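Local coordinates for dehydrogenase (Thermotoga maritima, PDB 3EZY), which catalyses the NAD(+)-dependent oxidation of myo-inositol to 2-keto-myo-inositol (scyllo-inosose), probably as a step in myo-inositol degradation, at the interface of chains A and B and the interface of chains A and C. Sequence-based numbering; all coordinates share one arbitrary frame. Chains: chain A/B/C, Dehydrogenase.

Contact 1 joins chain A to chain B and contact 2 joins chain A to chain C, with the centres of their C-alpha atoms about 22 Å apart. They share no residue, but both draw on the C-terminal domain of chain A: strands 212-219 and 224-230 serve contact 1, and strand 248-252 with the loop residues 141-142 serves contact 2. Contact 1 is face packing of valines closed by an arginine-aspartate pair, whereas contact 2 is backbone pairing of strand edges. Each interface is two-fold symmetric, and together they make chain A a bridge between two partners in the deposited assembly of four copies.

Contact 1: the interface of chains A and B. Residues chain A 193, 214, 216, 226-228; chain B 149, 214, 216, 224, 226.
Strands 212-219 and 224-230 of the C-terminal domain of this Gfo/Idh/MocA-family enzyme lay a valine-rich sheet face against its copy, and A:Val226 meets B:Val226 tip to tip across the two-fold axis, CG1 to CG1 at 3.4 Å. In both residues CG1 stands anti to the backbone N (chi1 -179° in A:Val226), which points this branch at its twin. On either side the valines slide past one another: CG1 of A:Val214 lies 3.4 Å from CG2 of B:Val226, and CG2 of A:Val226 lies 3.5 Å from CG1 of B:Val214. These spacings are tighter than usual for methyl groups. The CG2 methyls of A:Val216 and B:Val216 pass at 3.5 Å, extending the apolar strip.

B:Arg149, its chain bent at chi2 and chi3, slides past A:Val226 in the opposite direction and grips A:Asp228 side-on. NH2 and NE of B:Arg149 both donate to carboxylate oxygen OD2 of A:Asp228, at 3.0 Å and 3.2 Å. NH2 arrives on the anti side of the carboxylate, 16° from its plane, while NE comes from well above that plane. NH2 of B:Arg149 also donates to the backbone O of A:Val226 at 3.2 Å, from above the carbonyl plane. Both acceptors lie at the guanidinium edge, fixing its rotation. By two-fold symmetry the salt bridge recurs with chains exchanged, and the patch joins two subunits of the deposited tetramer, plausibly the enzyme's working assembly.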
loop_
_atom_site.group_PDB
_atom_site.type_symbol
_atom_site.label_atom_id
_atom_site.label_comp_id
_atom_site.label_asym_id
_atom_site.label_seq_id
_atom_site.Cartn_x
_atom_site.Cartn_y
_atom_site.Cartn_z
ATOM N N PHE A 193 3.293 31.813 -10.135
ATOM C CA PHE A 193 4.277 31.654 -11.200
ATOM C C PHE A 193 3.961 30.396 -12.002
ATOM O O PHE A 193 3.693 29.345 -11.408
ATOM C CB PHE A 193 5.681 31.486 -10.635
ATOM C CG PHE A 193 6.688 31.101 -11.682
ATOM C CD1 PHE A 193 7.291 32.063 -12.441
ATOM C CD2 PHE A 193 6.970 29.763 -11.944
ATOM C CE1 PHE A 193 8.185 31.740 -13.410
ATOM C CE2 PHE A 193 7.882 29.403 -12.917
ATOM C CZ PHE A 193 8.488 30.391 -13.676
ATOM N N VAL A 214 3.353 23.589 -14.824
ATOM C CA VAL A 214 3.575 23.661 -13.397
ATOM C C VAL A 214 3.182 25.086 -12.972
ATOM O O VAL A 214 3.469 26.045 -13.708
ATOM C CB VAL A 214 5.067 23.395 -13.070
ATOM C CG1 VAL A 214 5.363 23.791 -11.618
ATOM C CG2 VAL A 214 5.431 21.957 -13.305
ATOM N N VAL A 216 3.152 27.624 -9.403
ATOM C CA VAL A 216 3.460 27.837 -8.007
ATOM C C VAL A 216 2.529 28.897 -7.465
ATOM O O VAL A 216 2.306 29.920 -8.112
ATOM C CB VAL A 216 4.902 28.376 -7.819
ATOM C CG1 VAL A 216 5.182 28.658 -6.316
ATOM C CG2 VAL A 216 5.898 27.409 -8.392
ATOM N N VAL A 226 2.077 23.958 -5.225
ATOM C CA VAL A 226 2.568 23.640 -6.560
ATOM C C VAL A 226 1.532 22.757 -7.224
ATOM O O VAL A 226 1.126 21.708 -6.690
ATOM C CB VAL A 226 3.889 22.823 -6.566
ATOM C CG1 VAL A 226 4.311 22.568 -8.051
ATOM C CG2 VAL A 226 5.030 23.521 -5.819
ATOM N N ILE A 227 1.039 23.200 -8.357
ATOM C CA ILE A 227 0.108 22.378 -9.102
ATOM C C ILE A 227 0.900 21.928 -10.303
ATOM O O ILE A 227 1.612 22.773 -10.859
ATOM C CB ILE A 227 -1.048 23.219 -9.634
ATOM C CG1 ILE A 227 -1.874 23.778 -8.505
ATOM C CG2 ILE A 227 -1.905 22.368 -10.627
ATOM C CD1 ILE A 227 -2.897 24.879 -8.923
ATOM N N ASP A 228 0.781 20.652 -10.714
ATOM C CA ASP A 228 1.263 20.257 -12.047
ATOM C C ASP A 228 0.182 19.556 -12.870
ATOM O O ASP A 228 -0.628 18.784 -12.302
ATOM C CB ASP A 228 2.584 19.440 -11.984
ATOM C CG ASP A 228 2.387 18.040 -11.478
ATOM O OD1 ASP A 228 2.387 17.093 -12.311
ATOM O OD2 ASP A 228 2.224 17.900 -10.244
ATOM N N ARG B 149 9.161 15.393 -9.870
ATOM C CA ARG B 149 8.747 15.867 -8.545
ATOM C C ARG B 149 9.760 15.372 -7.493
ATOM O O ARG B 149 10.021 14.154 -7.395
ATOM C CB ARG B 149 7.372 15.284 -8.216
ATOM C CG ARG B 149 6.397 16.161 -7.432
ATOM C CD ARG B 149 6.133 17.496 -8.218
ATOM N NE ARG B 149 4.729 17.951 -8.319
ATOM C CZ ARG B 149 4.186 18.852 -7.508
ATOM N NH1 ARG B 149 4.928 19.323 -6.484
ATOM N NH2 ARG B 149 2.910 19.246 -7.710
ATOM N N VAL B 214 10.014 26.217 -2.465
ATOM C CA VAL B 214 9.656 25.524 -3.684
ATOM C C VAL B 214 10.611 25.999 -4.751
ATOM O O VAL B 214 10.915 27.235 -4.849
ATOM C CB VAL B 214 8.216 25.885 -4.127
ATOM C CG1 VAL B 214 7.964 25.391 -5.521
ATOM C CG2 VAL B 214 7.159 25.296 -3.157
ATOM N N VAL B 216 11.152 25.578 -9.085
ATOM C CA VAL B 216 10.822 25.013 -10.391
ATOM C C VAL B 216 12.060 24.935 -11.270
ATOM O O VAL B 216 12.866 25.879 -11.282
ATOM C CB VAL B 216 9.770 25.869 -11.156
ATOM C CG1 VAL B 216 9.429 25.213 -12.519
ATOM C CG2 VAL B 216 8.545 26.046 -10.310
ATOM N N LEU B 224 9.765 19.661 -17.164
ATOM C CA LEU B 224 9.703 20.524 -15.987
ATOM C C LEU B 224 9.890 19.737 -14.687
ATOM O O LEU B 224 9.608 18.520 -14.608
ATOM C CB LEU B 224 8.345 21.275 -15.972
ATOM C CG LEU B 224 8.103 22.132 -17.241
ATOM C CD1 LEU B 224 6.720 22.686 -17.330
ATOM C CD2 LEU B 224 9.150 23.283 -17.347
ATOM N N VAL B 226 9.709 20.168 -10.157
ATOM C CA VAL B 226 9.404 20.924 -8.957
ATOM C C VAL B 226 10.018 20.248 -7.756
ATOM O O VAL B 226 9.745 19.067 -7.500
ATOM C CB VAL B 226 7.898 21.001 -8.706
ATOM C CG1 VAL B 226 7.607 21.992 -7.550
ATOM C CG2 VAL B 226 7.201 21.470 -9.980
#

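Contact 2: the interface of chains A and C. Residues chain A 141-142, 247-250; chain C 261-264, 268.
With CG of A:Arg249 anti to its backbone N (chi1 -178°) and its chain bent at chi3, the arginine runs beside C:Thr263, both side chains pointing the same way; C:Thr263 holds OG1 anti to its carbonyl carbon (chi1 -50°), turned toward the guanidinium. The motif is an antiparallel pairing of strand edges between subunits of this Gfo/Idh/MocA-family enzyme, strand 248-252 of chain A against strand 260-264 of chain C, with bridges at A:Arg249 with C:Thr263 and A:Ile250 with C:Leu262. Backbone N of A:Arg249 donates to O of C:Thr263 at 2.9 Å, and N of C:Thr263 donates to O of A:Arg249 at 2.7 Å.

On the side of the strands that carries A:Arg249 and C:Thr263, water 1 sits at the guanidinium edge, in its plane, hydrogen-bonded to NE and NH2 of A:Arg249. Water 1 also meets the backbone O of C:Val261 at 3.0 Å and OG1 of C:Thr263 at 2.6 Å, tying the arginine to both. OG1 of C:Thr263 donates to OD1 of C:Asp268 at 2.6 Å, nearly along the carboxylate C-O axis, which orients the hydroxyl. OD1 of C:Asp268 forms a longer salt bridge, 3.7 Å, with NH2 of A:Arg249, the two planes turned 34° apart.

On the other flank C:Leu262 crosses A:Thr141 obliquely, and CG2 of A:Thr141 touches both leucine methyls, lying 3.4 Å from CD1 of C:Leu262. CG2 of A:Ile142 adds a looser contact with CD1 of C:Leu262 at 3.8 Å.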
loop_
_atom_site.group_PDB
_atom_site.type_symbol
_atom_site.label_atom_id
_atom_site.label_comp_id
_atom_site.label_asym_id
_atom_site.label_seq_id
_atom_site.Cartn_x
_atom_site.Cartn_y
_atom_site.Cartn_z
ATOM N N THR A 141 -6.186 18.830 11.715
ATOM C CA THR A 141 -5.488 17.552 11.717
ATOM C C THR A 141 -4.015 17.592 11.259
ATOM O O THR A 141 -3.219 16.771 11.708
ATOM C CB THR A 141 -6.244 16.498 10.866
ATOM O OG1 THR A 141 -7.548 16.272 11.432
ATOM C CG2 THR A 141 -5.522 15.223 10.907
ATOM N N ILE A 142 -3.651 18.507 10.358
ATOM C CA ILE A 142 -2.240 18.631 9.982
ATOM C C ILE A 142 -1.574 19.887 10.561
ATOM O O ILE A 142 -0.425 20.242 10.204
ATOM C CB ILE A 142 -1.999 18.440 8.438
ATOM C CG1 ILE A 142 -2.900 19.348 7.594
ATOM C CG2 ILE A 142 -2.236 16.978 8.084
ATOM C CD1 ILE A 142 -2.440 20.822 7.530
ATOM N N LYS A 247 1.820 19.850 11.794
ATOM C CA LYS A 247 1.571 18.639 12.576
ATOM C C LYS A 247 1.472 17.355 11.762
ATOM O O LYS A 247 1.132 16.285 12.295
ATOM C CB LYS A 247 0.322 18.793 13.439
ATOM C CG LYS A 247 0.449 19.932 14.461
ATOM C CD LYS A 247 -0.810 19.995 15.289
ATOM C CE LYS A 247 -0.952 21.325 16.022
ATOM N NZ LYS A 247 -2.209 21.268 16.835
ATOM N N GLY A 248 1.773 17.422 10.472
ATOM C CA GLY A 248 1.813 16.183 9.737
ATOM C C GLY A 248 1.503 16.362 8.251
ATOM O O GLY A 248 1.559 17.476 7.707
ATOM N N ARG A 249 1.137 15.265 7.616
ATOM C CA ARG A 249 0.881 15.311 6.192
ATOM C C ARG A 249 -0.407 14.580 5.874
ATOM O O ARG A 249 -0.757 13.589 6.525
ATOM C CB ARG A 249 2.052 14.663 5.436
ATOM C CG ARG A 249 1.937 14.697 3.884
ATOM C CD ARG A 249 3.013 13.737 3.261
ATOM N NE ARG A 249 2.475 12.371 3.287
ATOM C CZ ARG A 249 3.190 11.265 3.113
ATOM N NH1 ARG A 249 4.519 11.327 2.924
ATOM N NH2 ARG A 249 2.568 10.089 3.165
ATOM N N ILE A 250 -1.122 15.040 4.861
ATOM C CA ILE A 250 -2.345 14.345 4.480
ATOM C C ILE A 250 -2.399 14.206 2.956
ATOM O O ILE A 250 -1.997 15.100 2.247
ATOM C CB ILE A 250 -3.616 15.002 5.039
ATOM C CG1 ILE A 250 -4.825 14.046 4.849
ATOM C CG2 ILE A 250 -3.853 16.392 4.436
ATOM C CD1 ILE A 250 -5.993 14.338 5.759
ATOM N N VAL C 261 -4.975 9.303 3.383
ATOM C CA VAL C 261 -3.992 8.780 4.312
ATOM C C VAL C 261 -3.455 9.991 5.109
ATOM O O VAL C 261 -2.980 10.994 4.553
ATOM C CB VAL C 261 -2.819 8.092 3.578
ATOM C CG1 VAL C 261 -1.635 7.733 4.582
ATOM C CG2 VAL C 261 -3.305 6.821 2.822
ATOM N N LEU C 262 -3.512 9.867 6.416
ATOM C CA LEU C 262 -2.993 10.876 7.312
ATOM C C LEU C 262 -1.638 10.382 7.892
ATOM O O LEU C 262 -1.541 9.257 8.418
ATOM C CB LEU C 262 -4.015 11.089 8.430
ATOM C CG LEU C 262 -3.556 12.012 9.602
ATOM C CD1 LEU C 262 -3.260 13.462 9.153
ATOM C CD2 LEU C 262 -4.610 11.980 10.753
ATOM N N THR C 263 -0.605 11.212 7.824
ATOM C CA THR C 263 0.722 10.836 8.375
ATOM C C THR C 263 1.101 11.717 9.569
ATOM O O THR C 263 1.163 12.969 9.462
ATOM C CB THR C 263 1.808 10.930 7.285
ATOM O OG1 THR C 263 1.366 10.224 6.111
ATOM C CG2 THR C 263 3.194 10.353 7.737
ATOM N N ASP C 264 1.373 11.089 10.715
ATOM C CA ASP C 264 1.940 11.841 11.836
ATOM C C ASP C 264 3.194 11.168 12.409
ATOM O O ASP C 264 3.835 10.342 11.734
ATOM C CB ASP C 264 0.891 12.117 12.907
ATOM C CG ASP C 264 0.361 10.826 13.579
ATOM O OD1 ASP C 264 1.019 9.762 13.491
ATOM O OD2 ASP C 264 -0.739 10.888 14.167
ATOM N N ASP C 268 1.790 6.411 8.897
ATOM C CA ASP C 268 0.607 6.581 8.098
ATOM C C ASP C 268 -0.617 5.942 8.750
ATOM O O ASP C 268 -0.515 4.866 9.353
ATOM C CB ASP C 268 0.775 5.908 6.734
ATOM C CG ASP C 268 1.857 6.543 5.885
ATOM O OD1 ASP C 268 2.065 7.768 5.945
ATOM O OD2 ASP C 268 2.502 5.789 5.130
HETATM O O HOH W 1 0.002 11.294 4.227
#